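Local structure of CooJ (Rhodospirillum rubrum, 6HK5) at residues G25-I30 and D53-R58; A17-H22 and A59-V64. The protein is a nickel-binding metallochaperone, here its N-terminal part, that probably supplies nickel to carbon monoxide dehydrogenase. All coordinates share one frame; numbering follows the deposited sequence.

Interaction 1 of 2, residues G25-I30 and D53-R58; sequences GHMGEI and DMAVAR. With NI (nickel (II) ion), chain I.
An antiparallel helical hairpin joins G25-I30 to D53-R58, and M27 is the side chain that bridges it, reaching M54, A55 and R58 while the outer face of its own helix serves a nickel site. The two short segments run at 162° with axes 11.6 Å apart. M27, deposited as selenomethionine, meets R58 from across: its SE lies only 3.3 Å from R58 CD, a tight contact made obliquely with the aliphatic part of the arginine. On M54 the same SE touches CB, at 3.9 Å. The bend at the last torsion of M27 (chi3 60°) carries the methyl on toward helix 42-67, where CE comes 4.2 Å from A55 N. The polar end of R58 is held by a salt bridge to E24, and F19 of the second subunit packs on both M27 and M54. H26 takes no part in this packing. Its NE2 binds the nickel ion at 2.0 Å, and on the ring's other nitrogen ND1 donates to E29 OE1 at 3.0 Å, with the carboxylate oxygen tilted 19° out of the imidazole plane.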
loop_
_atom_site.group_PDB
_atom_site.type_symbol
_atom_site.label_atom_id
_atom_site.label_comp_id
_atom_site.label_asym_id
_atom_site.label_seq_id
_atom_site.Cartn_x
_atom_site.Cartn_y
_atom_site.Cartn_z
ATOM N N GLY A 25 -6.798 1.692 -12.069
ATOM C CA GLY A 25 -5.868 1.193 -13.067
ATOM C C GLY A 25 -5.761 -0.319 -13.052
ATOM O O GLY A 25 -5.831 -0.961 -14.105
ATOM N N HIS A 26 -5.631 -0.914 -11.852
ATOM C CA HIS A 26 -5.525 -2.373 -11.737
ATOM C C HIS A 26 -6.821 -3.084 -12.130
ATOM O O HIS A 26 -6.788 -4.201 -12.671
ATOM C CB HIS A 26 -5.157 -2.793 -10.305
ATOM C CG HIS A 26 -3.788 -2.367 -9.854
ATOM N ND1 HIS A 26 -2.652 -2.578 -10.603
ATOM C CD2 HIS A 26 -3.367 -1.824 -8.680
ATOM C CE1 HIS A 26 -1.598 -2.132 -9.938
ATOM N NE2 HIS A 26 -2.007 -1.669 -8.767
HETATM N N MSE A 27 -7.962 -2.490 -11.839
HETATM C CA MSE A 27 -9.227 -3.101 -12.245
HETATM C C MSE A 27 -9.352 -3.201 -13.740
HETATM O O MSE A 27 -9.788 -4.223 -14.247
HETATM C CB MSE A 27 -10.401 -2.321 -11.698
HETATM C CG MSE A 27 -10.578 -2.601 -10.235
HETATM SE SE MSE A 27 -11.838 -1.334 -9.527
HETATM C CE MSE A 27 -13.387 -1.770 -10.656
ATOM N N GLY A 28 -8.963 -2.125 -14.427
ATOM C CA GLY A 28 -8.994 -2.133 -15.881
ATOM C C GLY A 28 -8.002 -3.110 -16.482
ATOM O O GLY A 28 -8.318 -3.804 -17.459
ATOM N N GLU A 29 -6.795 -3.180 -15.896
ATOM C CA GLU A 29 -5.782 -4.143 -16.323
ATOM C C GLU A 29 -6.280 -5.558 -16.143
ATOM O O GLU A 29 -6.211 -6.384 -17.061
ATOM C CB GLU A 29 -4.499 -3.980 -15.499
ATOM C CG GLU A 29 -3.561 -2.855 -15.855
ATOM C CD GLU A 29 -2.397 -2.767 -14.858
ATOM O OE1 GLU A 29 -2.638 -2.823 -13.621
ATOM O OE2 GLU A 29 -1.237 -2.653 -15.313
ATOM N N ILE A 30 -6.730 -5.876 -14.931
ATOM C CA ILE A 30 -7.150 -7.239 -14.659
ATOM C C ILE A 30 -8.375 -7.584 -15.487
ATOM O O ILE A 30 -8.527 -8.726 -15.931
ATOM C CB ILE A 30 -7.377 -7.425 -13.151
ATOM C CG1 ILE A 30 -6.025 -7.390 -12.429
ATOM C CG2 ILE A 30 -8.089 -8.736 -12.855
ATOM C CD1 ILE A 30 -6.129 -7.133 -10.941
ATOM N N ASP A 53 -17.199 -6.626 -6.789
ATOM C CA ASP A 53 -17.107 -6.240 -5.387
ATOM C C ASP A 53 -16.191 -5.033 -5.205
ATOM O O ASP A 53 -16.440 -4.189 -4.335
ATOM C CB ASP A 53 -16.648 -7.445 -4.545
ATOM C CG ASP A 53 -17.698 -8.588 -4.527
ATOM O OD1 ASP A 53 -18.848 -8.326 -4.929
ATOM O OD2 ASP A 53 -17.393 -9.741 -4.115
HETATM N N MSE A 54 -15.175 -4.890 -6.049
HETATM C CA MSE A 54 -14.319 -3.710 -5.998
HETATM C C MSE A 54 -15.050 -2.453 -6.437
HETATM O O MSE A 54 -14.823 -1.383 -5.882
HETATM C CB MSE A 54 -13.071 -3.912 -6.860
HETATM C CG MSE A 54 -11.936 -4.555 -6.103
HETATM SE SE MSE A 54 -11.686 -3.680 -4.352
HETATM C CE MSE A 54 -11.189 -1.868 -4.912
ATOM N N ALA A 55 -15.923 -2.584 -7.442
ATOM C CA ALA A 55 -16.762 -1.458 -7.836
ATOM C C ALA A 55 -17.670 -1.004 -6.691
ATOM O O ALA A 55 -17.892 0.199 -6.496
ATOM C CB ALA A 55 -17.590 -1.833 -9.063
ATOM N N VAL A 56 -18.219 -1.951 -5.929
ATOM C CA VAL A 56 -18.961 -1.581 -4.725
ATOM C C VAL A 56 -18.061 -0.823 -3.760
ATOM O O VAL A 56 -18.433 0.231 -3.225
ATOM C CB VAL A 56 -19.570 -2.822 -4.057
ATOM C CG1 VAL A 56 -20.488 -2.379 -2.869
ATOM C CG2 VAL A 56 -20.337 -3.646 -5.087
ATOM N N ALA A 57 -16.856 -1.345 -3.524
ATOM C CA ALA A 57 -15.970 -0.665 -2.590
ATOM C C ALA A 57 -15.649 0.740 -3.087
ATOM O O ALA A 57 -15.609 1.688 -2.297
ATOM C CB ALA A 57 -14.704 -1.489 -2.363
ATOM N N ARG A 58 -15.493 0.911 -4.401
ATOM C CA ARG A 58 -15.216 2.235 -4.945
ATOM C C ARG A 58 -16.343 3.207 -4.641
ATOM O O ARG A 58 -16.104 4.339 -4.207
ATOM C CB ARG A 58 -14.983 2.144 -6.447
ATOM C CG ARG A 58 -13.755 1.370 -6.781
ATOM C CD ARG A 58 -13.692 1.104 -8.251
ATOM N NE ARG A 58 -13.725 2.342 -9.013
ATOM C CZ ARG A 58 -14.657 2.645 -9.908
ATOM N NH1 ARG A 58 -15.651 1.793 -10.165
ATOM N NH2 ARG A 58 -14.578 3.801 -10.552
HETATM NI NI NI I . -0.722 -1.315 -7.214
#

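Interaction 2 of 2, residues A17-H22 and A59-V64. With NI (nickel (II) ion), chain I.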
loop_
_atom_site.group_PDB
_atom_site.type_symbol
_atom_site.label_atom_id
_atom_site.label_comp_id
_atom_site.label_asym_id
_atom_site.label_seq_id
_atom_site.Cartn_x
_atom_site.Cartn_y
_atom_site.Cartn_z
ATOM N N ALA A 17 -7.884 9.627 -2.652
ATOM C CA ALA A 17 -8.016 9.927 -4.074
ATOM C C ALA A 17 -6.936 9.219 -4.889
ATOM O O ALA A 17 -7.229 8.634 -5.939
ATOM C CB ALA A 17 -7.964 11.436 -4.305
ATOM N N HIS A 18 -5.681 9.283 -4.428
ATOM C CA HIS A 18 -4.601 8.542 -5.070
ATOM C C HIS A 18 -4.922 7.058 -5.134
ATOM O O HIS A 18 -4.696 6.409 -6.161
ATOM C CB HIS A 18 -3.280 8.751 -4.309
ATOM C CG HIS A 18 -2.785 10.168 -4.298
ATOM N ND1 HIS A 18 -3.235 11.128 -5.179
ATOM C CD2 HIS A 18 -1.842 10.773 -3.536
ATOM C CE1 HIS A 18 -2.607 12.266 -4.946
ATOM N NE2 HIS A 18 -1.756 12.078 -3.955
ATOM N N PHE A 19 -5.444 6.507 -4.036
ATOM C CA PHE A 19 -5.706 5.074 -3.950
ATOM C C PHE A 19 -6.820 4.660 -4.894
ATOM O O PHE A 19 -6.740 3.608 -5.542
ATOM C CB PHE A 19 -6.071 4.695 -2.518
ATOM C CG PHE A 19 -6.514 3.263 -2.361
ATOM C CD1 PHE A 19 -5.587 2.259 -2.142
ATOM C CD2 PHE A 19 -7.856 2.920 -2.434
ATOM C CE1 PHE A 19 -5.994 0.933 -1.996
ATOM C CE2 PHE A 19 -8.274 1.603 -2.291
ATOM C CZ PHE A 19 -7.341 0.607 -2.072
ATOM N N LEU A 20 -7.885 5.454 -4.959
ATOM C CA LEU A 20 -8.977 5.151 -5.878
ATOM C C LEU A 20 -8.498 5.222 -7.327
ATOM O O LEU A 20 -8.771 4.320 -8.127
ATOM C CB LEU A 20 -10.152 6.103 -5.630
ATOM C CG LEU A 20 -11.070 5.711 -4.460
ATOM C CD1 LEU A 20 -11.992 6.853 -4.035
ATOM C CD2 LEU A 20 -11.903 4.498 -4.839
ATOM N N ASP A 21 -7.746 6.276 -7.667
ATOM C CA ASP A 21 -7.097 6.330 -8.974
ATOM C C ASP A 21 -6.220 5.102 -9.206
ATOM O O ASP A 21 -6.265 4.489 -10.276
ATOM C CB ASP A 21 -6.266 7.612 -9.106
ATOM C CG ASP A 21 -7.117 8.834 -9.459
ATOM O OD1 ASP A 21 -8.237 8.662 -10.001
ATOM O OD2 ASP A 21 -6.656 9.974 -9.206
ATOM N N HIS A 22 -5.443 4.697 -8.199
ATOM C CA HIS A 22 -4.506 3.599 -8.417
ATOM C C HIS A 22 -5.238 2.289 -8.692
ATOM O O HIS A 22 -4.950 1.610 -9.685
ATOM C CB HIS A 22 -3.552 3.462 -7.224
ATOM C CG HIS A 22 -2.441 2.480 -7.456
ATOM N ND1 HIS A 22 -1.433 2.695 -8.374
ATOM C CD2 HIS A 22 -2.185 1.277 -6.894
ATOM C CE1 HIS A 22 -0.609 1.664 -8.374
ATOM N NE2 HIS A 22 -1.041 0.789 -7.482
ATOM N N ALA A 59 -17.581 2.796 -4.903
ATOM C CA ALA A 59 -18.726 3.617 -4.531
ATOM C C ALA A 59 -18.673 4.017 -3.056
ATOM O O ALA A 59 -18.801 5.197 -2.716
ATOM C CB ALA A 59 -20.022 2.858 -4.834
ATOM N N SER A 60 -18.460 3.043 -2.162
ATOM C CA SER A 60 -18.534 3.339 -0.734
ATOM C C SER A 60 -17.334 4.151 -0.260
ATOM O O SER A 60 -17.470 4.977 0.657
ATOM C CB SER A 60 -18.646 2.040 0.070
ATOM O OG SER A 60 -17.410 1.345 0.084
ATOM N N LEU A 61 -16.153 3.919 -0.839
ATOM C CA LEU A 61 -14.998 4.732 -0.465
ATOM C C LEU A 61 -15.155 6.161 -0.965
ATOM O O LEU A 61 -14.749 7.117 -0.288
ATOM C CB LEU A 61 -13.714 4.124 -1.013
ATOM C CG LEU A 61 -12.949 3.187 -0.088
ATOM C CD1 LEU A 61 -11.703 2.689 -0.826
ATOM C CD2 LEU A 61 -12.589 3.893 1.226
ATOM N N ASN A 62 -15.749 6.325 -2.151
ATOM C CA ASN A 62 -16.025 7.665 -2.650
ATOM C C ASN A 62 -16.946 8.432 -1.700
ATOM O O ASN A 62 -16.774 9.633 -1.500
ATOM C CB ASN A 62 -16.641 7.578 -4.045
ATOM C CG ASN A 62 -15.596 7.390 -5.135
ATOM O OD1 ASN A 62 -14.998 8.360 -5.605
ATOM N ND2 ASN A 62 -15.380 6.137 -5.550
ATOM N N ALA A 63 -17.918 7.753 -1.098
ATOM C CA ALA A 63 -18.806 8.442 -0.168
ATOM C C ALA A 63 -18.045 8.903 1.074
ATOM O O ALA A 63 -18.273 10.012 1.572
ATOM C CB ALA A 63 -19.982 7.534 0.194
ATOM N N VAL A 64 -17.121 8.077 1.575
ATOM C CA VAL A 64 -16.205 8.512 2.625
ATOM C C VAL A 64 -15.457 9.773 2.193
ATOM O O VAL A 64 -15.508 10.808 2.868
ATOM C CB VAL A 64 -15.227 7.386 2.988
ATOM C CG1 VAL A 64 -14.134 7.937 3.879
ATOM C CG2 VAL A 64 -15.952 6.226 3.662
HETATM NI NI NI I . -0.722 -1.315 -7.214
#
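Two flat groups, the F19 ring and the N62 amide, frame the contact with aliphatic branches set between the helices. On F19, the L61 methyl CD1 approaches obliquely, 3.9 Å from CE2, and the two side chains cross at about a right angle; H26 of the second subunit stacks on the same phenyl ring. The N62 amide presents a face to L20: CD1 sits above it, 3.7 Å from OD1 and 3.8 Å from ND2, almost equally far from both, so the leucine methyl rests on the flat of the group. L20 extends across the hairpin with CG anti to its carbonyl carbon (chi1 -82°), and its second methyl, CD2, lies 4.2 Å from L61 CB. F19, the preceding residue, has CG anti to the backbone nitrogen (chi1 173°), which swings its ring to where CE2 meets the L61 methyl. The amide's NH2 is used within its own helix, where N62 ND2 donates to the carbonyl oxygen of R58. A leucine in place of N62 would probably leave that carbonyl without its side-chain donor and deprive the L20 methyl of the flat surface on which it lies. H22 points away from this interface and binds the nickel ion through NE2 at 2.1 Å. Between these segments the contact is therefore van der Waals packing: two leucines and a phenyl ring, with the L20 methyls against an amide whose NH2 is already engaged by the R58 carbonyl.

How the interactions relate
Interactions 1 and 2 are successive layers of one hairpin, their centres 11 Å apart and interaction 1 nested inside the loop that interaction 2 closes. They touch where L20 CD2 meets R58 CA at 4.0 Å. Each segment of helix 5-35 also lends one histidine to the same nickel: NE2 of H22 and NE2 of H26, one turn apart, are 2.9 Å from each other and subtend nearly a right angle at the metal. H18 and H22 of the second subunit and E29 of the fourth share the ion, so the hairpin contributes two of the ligands to a site completed by other chains. D21 and E24, which bind calcium in another crystal structure of this protein, carry none here.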